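Local coordinates for protein OLD nuclease (Thermus scotoductus, PDB 6P74) that degrades linear and supercoiled double-stranded DNA from 5' to 3', nicks circular DNA, and carries a DNA-stimulated ATPase of the ABC type, at residues Q6-N9 and E14-D17; T88-T93 and D128-A133; A262-G267 and F290-C295. One frame throughout, in Å; residues are numbered along the deposited sequence.

Contact 1: Q6-N9 and E14-D17; sequences QVKN and EDID
Residues 6-9 and 14-17 run antiparallel. They are facing parts of the beta hairpin formed by strands 2-10 and 13-19. Val-7 and Ile-16 make the hydrogen-bonded pair. The Val-7 N to Ile-16 O bond is 3.1 Å and nearly straight, at 165°. The return bond, Ile-16 N to Val-7 O at 3.0 Å, is bent and weak. Asn-9 N bonds to Glu-14 O at 2.9 Å, near the turn. Gln-6 with Asp-17 and Lys-8 with Asp-15 are the non-hydrogen-bonded pairs. A CA-H...O contact joins Lys-8 CA to Glu-14 O at 3.2 Å.

Val-7 and Ile-16 share one face of the hairpin, where they touch helix 34-45. The two side chains run together, Val-7 CB 3.7 Å from Ile-16 CG1. With chi1 at 56°, Ile-16 CG1 is flanked by its own N and C, and CD1 comes alongside Val-7. The other face is polar. The CG of Gln-6 lies 3.7 Å from Asp-17 OD1, with amide and carboxylate planes 38° apart. The Gln-6 amide oxygen bonds to His-75, and Asp-17 pairs with Arg-4. Lys-8 NZ stands 3.9 Å from Asp-15 OD2, a long salt bridge. At the turn end, Glu-14 points away from residues 6-9 and forms salt bridges with Arg-68 and Arg-333.

The hairpin thus has one apolar face against the helix that begins in the Walker A motif, and one polar, mostly charged face. The long Lys-8 to Asp-15 pair probably adds little beside the backbone bonds.

Contact 2: T88-T93 and D128-A133; sequences TAFRLT and DMRNHA
Met-129 O lies at the edge of the Phe-90 ring, near its plane, 3.4 Å from Phe-90 CZ, and accepts a weak bond from His-132 N at 3.3 Å. His-132 N also bonds to Asp-128 O at 3.0 Å, within the helix. No hydrogen bond joins strand residues 88-93 to residues 128-133. Phe-90 alone carries the strand's side of the contact.

The CG of Phe-90 is anti to the carbonyl carbon (chi1 -56°), and the ring extends toward the last turn of helix 127-132. Met-129 CG touches the ring at Phe-90 CE1, 3.7 Å away. The thioether lies obliquely to the ring: Met-129 SD is 5.3 Å from the centroid of the Phe-90 ring and 69° off the ring normal, a Met-aromatic contact. Phe-90 CE2 meets Arg-130 CA at 3.9 Å and Ala-133 CB at 4.2 Å, both obliquely and from opposite sides of the ring plane. The guanidinium of Arg-130 leads elsewhere, its NE bonding to Val-44 O.

Phe-76 meets Phe-90 edge-to-face, and Val-44 and Leu-45 of helix 34-45 also pack on it. The ring therefore joins the antiparallel sheet, the helix that begins in the P-loop and the short helix 127-132 of the ATPase domain. The contact is buried and largely apolar. The polar atom that meets the ring is a carbonyl oxygen at its edge, where the aromatic hydrogens carry slight positive charge, so the approach is probably mildly favourable.

Contact 3: A262-G267 and F290-C295; sequences AFRQLG and FYRLLC
The guanidinium groups of Arg-264 and Arg-292 meet with their planes 86° apart. Arg-264 NE lies at the edge of the Arg-292 group, in its plane. In return, Arg-292 NH2 approaches the Arg-264 group obliquely. Arg-292 NH2 is 3.3 Å from Arg-264 NH2 and 3.7 Å from Arg-264 CZ. The two NH2 groups are both donors, and no hydrogen bond links them. Elsewhere in the second helix, Leu-294 CD1 lies over the centre of one face of the Phe-290 ring, 3.7 Å above its plane.

A turn at chi2 (-135°) swings the Arg-292 group from helix 284-299 toward Arg-264 on helix 246-266. The backbones stay apart, with Arg-264 CA and Leu-293 CA 7.8 Å from each other. Ala-262 and Gln-265 pack on Thr-195 of the second subunit, so helix 246-266 also faces the dimer partner.

Each charge has an acid on its own helix. Arg-264 NH2 forms a salt bridge with Glu-261, and Arg-292 NH2 with Glu-296. Glu-296 is also a long, weak ion partner of Arg-264 NE. The like charges at this surface contact are therefore probably offset by the two glutamates, which would let the guanidinium groups come close.

The three contacts all lie in the ATPase part of the chain. Contacts 1 and 2 both reach one antiparallel sheet, contact 2 through its strand. Their centres are 18 Å apart and their nearest atoms about 7 Å apart. Both also pack on helix 34-45, contact 1 through Val-7 and Ile-16 and contact 2 through Phe-90. Contact 1 is near the inferred ATP site: the Ile-16 side chain is about 7 Å from Gly-33. Contacts 2 and 3 lie away from the annotated sites. Contact 3 joins two helices on the opposite side of the chain's centre from contact 1. Its centre is 32 Å from that of contact 1 and 27 Å from that of contact 2.

Contact 1: Q6-N9 and E14-D17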
ATOM      1  N   GLN A   6       6.757 -14.847  13.707  1.00 71.28           N
ATOM      2  CA  GLN A   6       5.977 -15.912  13.083  1.00 68.93           C
ATOM      3  C   GLN A   6       4.794 -15.292  12.364  1.00 68.85           C
ATOM      4  O   GLN A   6       4.103 -14.435  12.923  1.00 67.28           O
ATOM      5  CB  GLN A   6       5.498 -16.942  14.096  1.00 61.31           C
ATOM      6  CG  GLN A   6       6.618 -17.780  14.659  1.00 68.00           C
ATOM      7  CD  GLN A   6       6.260 -18.440  15.982  1.00 81.54           C
ATOM      8  OE1 GLN A   6       5.990 -17.766  16.987  1.00 83.09           O
ATOM      9  NE2 GLN A   6       6.258 -19.768  15.990  1.00 81.17           N
ATOM     10  N   VAL A   7       4.576 -15.702  11.119  1.00 68.65           N
ATOM     11  CA  VAL A   7       3.488 -15.166  10.320  1.00 75.63           C
ATOM     12  C   VAL A   7       2.756 -16.321   9.662  1.00 81.00           C
ATOM     13  O   VAL A   7       3.380 -17.190   9.045  1.00 80.95           O
ATOM     14  CB  VAL A   7       3.997 -14.168   9.267  1.00 71.56           C
ATOM     15  CG1 VAL A   7       2.839 -13.564   8.512  1.00 73.81           C
ATOM     16  CG2 VAL A   7       4.804 -13.078   9.934  1.00 68.00           C
ATOM     17  N   LYS A   8       1.436 -16.338   9.800  1.00 79.92           N
ATOM     18  CA  LYS A   8       0.613 -17.372   9.192  1.00 83.09           C
ATOM     19  C   LYS A   8      -0.540 -16.703   8.470  1.00 83.68           C
ATOM     20  O   LYS A   8      -1.332 -15.985   9.091  1.00 83.09           O
ATOM     21  CB  LYS A   8       0.085 -18.360  10.241  1.00 85.62           C
ATOM     22  CG  LYS A   8       1.163 -19.085  11.024  1.00 87.96           C
ATOM     23  CD  LYS A   8       0.567 -20.211  11.866  1.00 93.67           C
ATOM     24  CE  LYS A   8       1.660 -21.112  12.442  1.00 96.97           C
ATOM     25  NZ  LYS A   8       1.216 -22.532  12.625  1.00104.90           N
ATOM     26  N   ASN A   9      -0.624 -16.923   7.159  1.00 82.75           N
ATOM     27  CA  ASN A   9      -1.793 -16.572   6.364  1.00 86.70           C
ATOM     28  C   ASN A   9      -1.910 -15.076   6.085  1.00 89.49           C
ATOM     29  O   ASN A   9      -3.009 -14.582   5.773  1.00 93.94           O
ATOM     30  CB  ASN A   9      -3.072 -17.093   7.034  1.00 86.32           C
ATOM     31  CG  ASN A   9      -3.117 -18.610   7.088  1.00 88.18           C
ATOM     32  OD1 ASN A   9      -2.779 -19.283   6.114  1.00 94.20           O
ATOM     33  ND2 ASN A   9      -3.527 -19.157   8.224  1.00 83.35           N
ATOM     34  N   GLU A  14       2.313 -17.636   3.846  1.00 90.77           N
ATOM     35  CA  GLU A  14       1.444 -18.700   4.335  1.00 91.18           C
ATOM     36  C   GLU A  14       1.875 -19.160   5.719  1.00 94.38           C
ATOM     37  O   GLU A  14       1.047 -19.253   6.638  1.00 93.69           O
ATOM     38  CB  GLU A  14       1.432 -19.871   3.362  1.00 93.38           C
ATOM     39  CG  GLU A  14       0.717 -21.095   3.902  1.00100.71           C
ATOM     40  CD  GLU A  14       0.214 -22.018   2.808  1.00112.68           C
ATOM     41  OE1 GLU A  14      -0.932 -22.500   2.934  1.00119.31           O
ATOM     42  OE2 GLU A  14       0.951 -22.263   1.824  1.00118.10           O
ATOM     43  N   ASP A  15       3.168 -19.427   5.893  1.00 90.32           N
ATOM     44  CA  ASP A  15       3.695 -19.889   7.175  1.00 85.62           C
ATOM     45  C   ASP A  15       5.171 -19.515   7.063  1.00 87.79           C
ATOM     46  O   ASP A  15       5.808 -19.807   6.044  1.00 93.65           O
ATOM     47  CB  ASP A  15       3.331 -21.354   7.406  1.00 86.87           C
ATOM     48  CG  ASP A  15       3.763 -21.855   8.778  1.00100.18           C
ATOM     49  OD1 ASP A  15       4.649 -21.233   9.397  1.00102.80           O
ATOM     50  OD2 ASP A  15       3.214 -22.876   9.246  1.00108.89           O
ATOM     51  N   ILE A  16       5.716 -18.880   8.102  1.00 80.98           N
ATOM     52  CA  ILE A  16       7.124 -18.507   8.117  1.00 81.71           C
ATOM     53  C   ILE A  16       7.480 -18.298   9.578  1.00 77.09           C
ATOM     54  O   ILE A  16       6.649 -17.912  10.404  1.00 78.64           O
ATOM     55  CB  ILE A  16       7.597 -17.286   7.296  1.00 75.71           C
ATOM     56  CG1 ILE A  16       6.802 -16.057   7.720  1.00 72.63           C
ATOM     57  CG2 ILE A  16       7.451 -17.564   5.803  1.00 68.92           C
ATOM     58  CD1 ILE A  16       7.550 -14.754   7.578  1.00 75.32           C
ATOM     59  N   ASP A  17       8.755 -18.512   9.871  1.00 74.55           N
ATOM     60  CA  ASP A  17       9.271 -18.414  11.228  1.00 70.24           C
ATOM     61  C   ASP A  17      10.744 -18.031  11.131  1.00 70.15           C
ATOM     62  O   ASP A  17      11.560 -18.839  10.678  1.00 73.64           O
ATOM     63  CB  ASP A  17       9.071 -19.751  11.939  1.00 74.62           C
ATOM     64  CG  ASP A  17       9.513 -19.727  13.384  1.00 81.27           C
ATOM     65  OD1 ASP A  17      10.075 -18.695  13.840  1.00 74.49           O
ATOM     66  OD2 ASP A  17       9.298 -20.763  14.059  1.00 86.59           O
TER

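Contact 2: T88-T93 and D128-A133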
ATOM      1  N   THR A  88       6.735 -12.257  26.970  1.00 79.18           N
ATOM      2  CA  THR A  88       7.870 -12.330  26.056  1.00 82.34           C
ATOM      3  C   THR A  88       7.456 -12.294  24.587  1.00 80.76           C
ATOM      4  O   THR A  88       8.307 -12.494  23.711  1.00 78.23           O
ATOM      5  CB  THR A  88       8.702 -13.592  26.337  1.00 81.69           C
ATOM      6  OG1 THR A  88       8.019 -14.747  25.834  1.00 77.84           O
ATOM      7  CG2 THR A  88       8.920 -13.765  27.843  1.00 86.54           C
ATOM      8  N   ALA A  89       6.182 -12.041  24.289  1.00 77.25           N
ATOM      9  CA  ALA A  89       5.743 -12.027  22.898  1.00 77.92           C
ATOM     10  C   ALA A  89       4.313 -11.524  22.829  1.00 75.06           C
ATOM     11  O   ALA A  89       3.566 -11.591  23.804  1.00 75.69           O
ATOM     12  CB  ALA A  89       5.843 -13.413  22.253  1.00 72.46           C
ATOM     13  N   PHE A  90       3.950 -11.013  21.657  1.00 69.05           N
ATOM     14  CA  PHE A  90       2.595 -10.612  21.327  1.00 73.56           C
ATOM     15  C   PHE A  90       2.125 -11.427  20.135  1.00 75.94           C
ATOM     16  O   PHE A  90       2.917 -11.715  19.232  1.00 81.84           O
ATOM     17  CB  PHE A  90       2.529  -9.132  20.984  1.00 79.01           C
ATOM     18  CG  PHE A  90       3.057  -8.236  22.047  1.00 76.40           C
ATOM     19  CD1 PHE A  90       2.881  -8.550  23.392  1.00 84.36           C
ATOM     20  CD2 PHE A  90       3.689  -7.054  21.713  1.00 75.89           C
ATOM     21  CE1 PHE A  90       3.348  -7.709  24.385  1.00 79.56           C
ATOM     22  CE2 PHE A  90       4.160  -6.194  22.704  1.00 83.65           C
ATOM     23  CZ  PHE A  90       3.999  -6.523  24.034  1.00 83.00           C
ATOM     24  N   ARG A  91       0.843 -11.805  20.128  1.00 77.08           N
ATOM     25  CA  ARG A  91       0.255 -12.543  19.012  1.00 76.20           C
ATOM     26  C   ARG A  91      -0.961 -11.786  18.502  1.00 75.58           C
ATOM     27  O   ARG A  91      -1.945 -11.627  19.231  1.00 76.97           O
ATOM     28  CB  ARG A  91      -0.149 -13.969  19.390  1.00 76.65           C
ATOM     29  CG  ARG A  91      -0.655 -14.727  18.178  1.00 85.08           C
ATOM     30  CD  ARG A  91      -1.543 -15.890  18.521  1.00 96.11           C
ATOM     31  NE  ARG A  91      -0.809 -16.961  19.179  1.00105.33           N
ATOM     32  CZ  ARG A  91      -1.169 -17.505  20.338  1.00106.54           C
ATOM     33  NH1 ARG A  91      -2.266 -17.080  20.959  1.00103.84           N
ATOM     34  NH2 ARG A  91      -0.443 -18.483  20.868  1.00106.22           N
ATOM     35  N   LEU A  92      -0.891 -11.332  17.247  1.00 69.02           N
ATOM     36  CA  LEU A  92      -1.969 -10.583  16.620  1.00 76.34           C
ATOM     37  C   LEU A  92      -2.729 -11.530  15.705  1.00 84.25           C
ATOM     38  O   LEU A  92      -2.139 -12.133  14.800  1.00 80.51           O
ATOM     39  CB  LEU A  92      -1.437  -9.379  15.839  1.00 77.06           C
ATOM     40  CG  LEU A  92      -2.484  -8.484  15.158  1.00 79.59           C
ATOM     41  CD1 LEU A  92      -3.389  -7.851  16.177  1.00 79.02           C
ATOM     42  CD2 LEU A  92      -1.820  -7.401  14.309  1.00 81.70           C
ATOM     43  N   THR A  93      -4.024 -11.682  15.956  1.00 87.62           N
ATOM     44  CA  THR A  93      -4.864 -12.562  15.162  1.00 88.97           C
ATOM     45  C   THR A  93      -5.950 -11.735  14.495  1.00 88.15           C
ATOM     46  O   THR A  93      -6.507 -10.817  15.104  1.00 82.86           O
ATOM     47  CB  THR A  93      -5.504 -13.669  16.018  1.00 91.38           C
ATOM     48  OG1 THR A  93      -4.493 -14.370  16.754  1.00 96.05           O
ATOM     49  CG2 THR A  93      -6.239 -14.655  15.131  1.00 91.90           C
ATOM     50  N   ASP A 128       1.294   0.493  27.985  1.00 97.32           N
ATOM     51  CA  ASP A 128       2.688   0.425  28.412  1.00103.29           C
ATOM     52  C   ASP A 128       3.348  -0.843  27.897  1.00 97.07           C
ATOM     53  O   ASP A 128       4.520  -0.830  27.506  1.00 95.03           O
ATOM     54  CB  ASP A 128       2.777   0.483  29.937  1.00115.76           C
ATOM     55  CG  ASP A 128       2.006   1.655  30.525  1.00123.96           C
ATOM     56  OD1 ASP A 128       2.518   2.799  30.483  1.00122.83           O
ATOM     57  OD2 ASP A 128       0.876   1.426  31.011  1.00129.27           O
ATOM     58  N   MET A 129       2.602  -1.947  27.892  1.00 89.95           N
ATOM     59  CA  MET A 129       3.153  -3.222  27.480  1.00 84.25           C
ATOM     60  C   MET A 129       3.506  -3.207  26.000  1.00 83.22           C
ATOM     61  O   MET A 129       4.597  -3.628  25.613  1.00 77.15           O
ATOM     62  CB  MET A 129       2.166  -4.343  27.786  1.00 83.08           C
ATOM     63  CG  MET A 129       2.706  -5.747  27.446  1.00 86.37           C
ATOM     64  SD  MET A 129       1.552  -7.055  27.931  1.00100.42           S
ATOM     65  CE  MET A 129       1.870  -7.113  29.670  1.00101.50           C
ATOM     66  N   ARG A 130       2.604  -2.712  25.155  1.00 87.83           N
ATOM     67  CA  ARG A 130       2.903  -2.686  23.732  1.00 91.87           C
ATOM     68  C   ARG A 130       3.980  -1.654  23.404  1.00 86.25           C
ATOM     69  O   ARG A 130       4.864  -1.927  22.587  1.00 77.76           O
ATOM     70  CB  ARG A 130       1.641  -2.420  22.916  1.00 94.41           C
ATOM     71  CG  ARG A 130       1.786  -2.849  21.451  1.00 85.02           C
ATOM     72  CD  ARG A 130       0.602  -2.377  20.640  1.00 91.67           C
ATOM     73  NE  ARG A 130       1.043  -1.554  19.522  1.00107.36           N
ATOM     74  CZ  ARG A 130       1.175  -0.236  19.578  1.00107.98           C
ATOM     75  NH1 ARG A 130       0.888   0.410  20.699  1.00120.46           N
ATOM     76  NH2 ARG A 130       1.587   0.432  18.519  1.00102.96           N
ATOM     77  N   ASN A 131       3.926  -0.466  24.027  1.00 78.89           N
ATOM     78  CA  ASN A 131       4.955   0.534  23.760  1.00 79.11           C
ATOM     79  C   ASN A 131       6.332   0.056  24.189  1.00 89.52           C
ATOM     80  O   ASN A 131       7.344   0.534  23.658  1.00 93.82           O
ATOM     81  CB  ASN A 131       4.630   1.845  24.454  1.00 81.61           C
ATOM     82  CG  ASN A 131       3.366   2.498  23.913  1.00 92.96           C
ATOM     83  OD1 ASN A 131       2.831   2.092  22.877  1.00 92.76           O
ATOM     84  ND2 ASN A 131       2.875   3.516  24.626  1.00100.16           N
ATOM     85  N   HIS A 132       6.390  -0.876  25.139  1.00 86.09           N
ATOM     86  CA  HIS A 132       7.641  -1.538  25.484  1.00 84.53           C
ATOM     87  C   HIS A 132       8.440  -1.888  24.237  1.00 85.07           C
ATOM     88  O   HIS A 132       9.641  -1.609  24.155  1.00 87.95           O
ATOM     89  CB  HIS A 132       7.333  -2.802  26.293  1.00 69.43           C
ATOM     90  CG  HIS A 132       8.523  -3.660  26.581  1.00 80.39           C
ATOM     91  ND1 HIS A 132       9.612  -3.208  27.296  1.00 87.42           N
ATOM     92  CD2 HIS A 132       8.786  -4.954  26.273  1.00 82.83           C
ATOM     93  CE1 HIS A 132      10.500  -4.185  27.403  1.00 89.36           C
ATOM     94  NE2 HIS A 132      10.018  -5.260  26.802  1.00 83.51           N
ATOM     95  N   ALA A 133       7.780  -2.501  23.253  1.00 82.37           N
ATOM     96  CA  ALA A 133       8.451  -3.122  22.119  1.00 79.08           C
ATOM     97  C   ALA A 133       8.235  -2.384  20.800  1.00 76.03           C
ATOM     98  O   ALA A 133       8.541  -2.943  19.740  1.00 78.00           O
ATOM     99  CB  ALA A 133       7.992  -4.576  21.978  1.00 74.73           C
TER

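Contact 3: A262-G267 and F290-C295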
ATOM      1  N   ALA A 262      23.748  11.519  14.380  1.00 66.59           N
ATOM      2  CA  ALA A 262      23.544  12.222  15.644  1.00 70.10           C
ATOM      3  C   ALA A 262      23.189  11.240  16.766  1.00 73.81           C
ATOM      4  O   ALA A 262      23.696  11.364  17.887  1.00 80.74           O
ATOM      5  CB  ALA A 262      22.469  13.296  15.491  1.00 71.02           C
ATOM      6  N   PHE A 263      22.345  10.241  16.478  1.00 72.67           N
ATOM      7  CA  PHE A 263      22.046   9.203  17.467  1.00 74.80           C
ATOM      8  C   PHE A 263      23.315   8.573  18.015  1.00 79.88           C
ATOM      9  O   PHE A 263      23.462   8.392  19.226  1.00 82.39           O
ATOM     10  CB  PHE A 263      21.173   8.117  16.852  1.00 74.36           C
ATOM     11  CG  PHE A 263      19.705   8.418  16.883  1.00 83.92           C
ATOM     12  CD1 PHE A 263      19.093   8.843  18.041  1.00 88.75           C
ATOM     13  CD2 PHE A 263      18.929   8.245  15.750  1.00 87.15           C
ATOM     14  CE1 PHE A 263      17.736   9.105  18.060  1.00 89.84           C
ATOM     15  CE2 PHE A 263      17.578   8.516  15.767  1.00 83.31           C
ATOM     16  CZ  PHE A 263      16.984   8.944  16.917  1.00 81.26           C
ATOM     17  N   ARG A 264      24.236   8.200  17.126  1.00 90.95           N
ATOM     18  CA  ARG A 264      25.424   7.482  17.570  1.00 92.89           C
ATOM     19  C   ARG A 264      26.275   8.347  18.482  1.00 92.46           C
ATOM     20  O   ARG A 264      26.851   7.852  19.459  1.00 96.46           O
ATOM     21  CB  ARG A 264      26.243   7.004  16.373  1.00 90.41           C
ATOM     22  CG  ARG A 264      27.269   5.963  16.751  1.00 96.51           C
ATOM     23  CD  ARG A 264      28.647   6.489  16.528  1.00104.30           C
ATOM     24  NE  ARG A 264      28.860   6.735  15.112  1.00103.05           N
ATOM     25  CZ  ARG A 264      29.820   7.512  14.629  1.00112.65           C
ATOM     26  NH1 ARG A 264      30.660   8.134  15.456  1.00104.01           N
ATOM     27  NH2 ARG A 264      29.936   7.669  13.312  1.00123.60           N
ATOM     28  N   GLN A 265      26.371   9.643  18.168  1.00 88.61           N
ATOM     29  CA  GLN A 265      27.093  10.567  19.032  1.00 92.53           C
ATOM     30  C   GLN A 265      26.352  10.829  20.333  1.00 98.04           C
ATOM     31  O   GLN A 265      26.995  11.033  21.367  1.00105.82           O
ATOM     32  CB  GLN A 265      27.347  11.886  18.314  1.00 91.09           C
ATOM     33  CG  GLN A 265      28.114  11.726  17.030  1.00 97.06           C
ATOM     34  CD  GLN A 265      28.737  13.026  16.592  1.00105.06           C
ATOM     35  OE1 GLN A 265      28.850  13.967  17.384  1.00113.88           O
ATOM     36  NE2 GLN A 265      29.137  13.096  15.326  1.00102.65           N
ATOM     37  N   LEU A 266      25.015  10.856  20.308  1.00 98.34           N
ATOM     38  CA  LEU A 266      24.261  11.096  21.537  1.00103.68           C
ATOM     39  C   LEU A 266      24.273   9.882  22.452  1.00101.84           C
ATOM     40  O   LEU A 266      24.017  10.020  23.654  1.00101.67           O
ATOM     41  CB  LEU A 266      22.817  11.498  21.224  1.00101.71           C
ATOM     42  CG  LEU A 266      22.560  12.981  20.915  1.00104.98           C
ATOM     43  CD1 LEU A 266      22.972  13.884  22.080  1.00 98.65           C
ATOM     44  CD2 LEU A 266      23.247  13.431  19.614  1.00105.28           C
ATOM     45  N   GLY A 267      24.573   8.703  21.910  1.00 97.17           N
ATOM     46  CA  GLY A 267      24.803   7.523  22.708  1.00101.21           C
ATOM     47  C   GLY A 267      23.582   6.902  23.335  1.00107.49           C
ATOM     48  O   GLY A 267      23.689   5.800  23.879  1.00111.74           O
ATOM     49  N   PHE A 290      26.740   4.734   5.785  1.00 63.05           N
ATOM     50  CA  PHE A 290      25.540   4.406   6.548  1.00 60.28           C
ATOM     51  C   PHE A 290      25.619   2.991   7.136  1.00 68.22           C
ATOM     52  O   PHE A 290      25.357   2.780   8.330  1.00 67.34           O
ATOM     53  CB  PHE A 290      24.317   4.580   5.636  1.00 55.66           C
ATOM     54  CG  PHE A 290      22.999   4.676   6.362  1.00 65.63           C
ATOM     55  CD1 PHE A 290      22.944   5.005   7.718  1.00 68.03           C
ATOM     56  CD2 PHE A 290      21.810   4.437   5.685  1.00 60.99           C
ATOM     57  CE1 PHE A 290      21.724   5.080   8.374  1.00 64.53           C
ATOM     58  CE2 PHE A 290      20.586   4.524   6.337  1.00 62.16           C
ATOM     59  CZ  PHE A 290      20.540   4.834   7.679  1.00 61.89           C
ATOM     60  N   TYR A 291      25.983   2.006   6.311  1.00 69.15           N
ATOM     61  CA  TYR A 291      26.093   0.632   6.792  1.00 70.45           C
ATOM     62  C   TYR A 291      27.074   0.523   7.956  1.00 70.34           C
ATOM     63  O   TYR A 291      26.778  -0.110   8.973  1.00 70.36           O
ATOM     64  CB  TYR A 291      26.511  -0.297   5.651  1.00 70.89           C
ATOM     65  CG  TYR A 291      26.644  -1.761   6.046  1.00 69.58           C
ATOM     66  CD1 TYR A 291      25.559  -2.473   6.532  1.00 64.69           C
ATOM     67  CD2 TYR A 291      27.857  -2.430   5.919  1.00 71.74           C
ATOM     68  CE1 TYR A 291      25.676  -3.818   6.898  1.00 65.97           C
ATOM     69  CE2 TYR A 291      27.980  -3.772   6.274  1.00 75.05           C
ATOM     70  CZ  TYR A 291      26.885  -4.457   6.757  1.00 71.65           C
ATOM     71  OH  TYR A 291      27.008  -5.786   7.104  1.00 77.64           O
ATOM     72  N   ARG A 292      28.260   1.116   7.816  1.00 69.76           N
ATOM     73  CA  ARG A 292      29.225   1.088   8.913  1.00 67.96           C
ATOM     74  C   ARG A 292      28.638   1.702  10.176  1.00 71.21           C
ATOM     75  O   ARG A 292      28.883   1.224  11.291  1.00 72.46           O
ATOM     76  CB  ARG A 292      30.492   1.828   8.510  1.00 72.03           C
ATOM     77  CG  ARG A 292      31.669   1.531   9.422  1.00 84.13           C
ATOM     78  CD  ARG A 292      32.418   2.793   9.797  1.00 93.61           C
ATOM     79  NE  ARG A 292      31.569   3.711  10.553  1.00100.35           N
ATOM     80  CZ  ARG A 292      31.488   3.735  11.882  1.00102.30           C
ATOM     81  NH1 ARG A 292      32.212   2.882  12.609  1.00104.04           N
ATOM     82  NH2 ARG A 292      30.679   4.612  12.482  1.00 92.15           N
ATOM     83  N   LEU A 293      27.853   2.766  10.014  1.00 71.33           N
ATOM     84  CA  LEU A 293      27.228   3.426  11.148  1.00 74.75           C
ATOM     85  C   LEU A 293      26.183   2.528  11.797  1.00 71.13           C
ATOM     86  O   LEU A 293      26.128   2.422  13.029  1.00 71.48           O
ATOM     87  CB  LEU A 293      26.614   4.740  10.675  1.00 79.26           C
ATOM     88  CG  LEU A 293      25.991   5.742  11.617  1.00 84.81           C
ATOM     89  CD1 LEU A 293      25.685   6.960  10.795  1.00 91.67           C
ATOM     90  CD2 LEU A 293      24.726   5.174  12.168  1.00 87.70           C
ATOM     91  N   LEU A 294      25.350   1.875  10.986  1.00 68.15           N
ATOM     92  CA  LEU A 294      24.339   0.988  11.535  1.00 69.91           C
ATOM     93  C   LEU A 294      24.984  -0.195  12.243  1.00 73.44           C
ATOM     94  O   LEU A 294      24.531  -0.598  13.324  1.00 74.79           O
ATOM     95  CB  LEU A 294      23.392   0.530  10.426  1.00 68.11           C
ATOM     96  CG  LEU A 294      22.522   1.673   9.891  1.00 69.92           C
ATOM     97  CD1 LEU A 294      21.809   1.281   8.612  1.00 61.43           C
ATOM     98  CD2 LEU A 294      21.511   2.143  10.942  1.00 68.67           C
ATOM     99  N   CYS A 295      26.077  -0.725  11.683  1.00 67.10           N
ATOM    100  CA  CYS A 295      26.751  -1.854  12.314  1.00 68.13           C
ATOM    101  C   CYS A 295      27.390  -1.461  13.640  1.00 71.99           C
ATOM    102  O   CYS A 295      27.387  -2.253  14.589  1.00 77.02           O
ATOM    103  CB  CYS A 295      27.813  -2.436  11.386  1.00 75.50           C
ATOM    104  SG  CYS A 295      27.179  -3.308   9.957  1.00 75.82           S
TER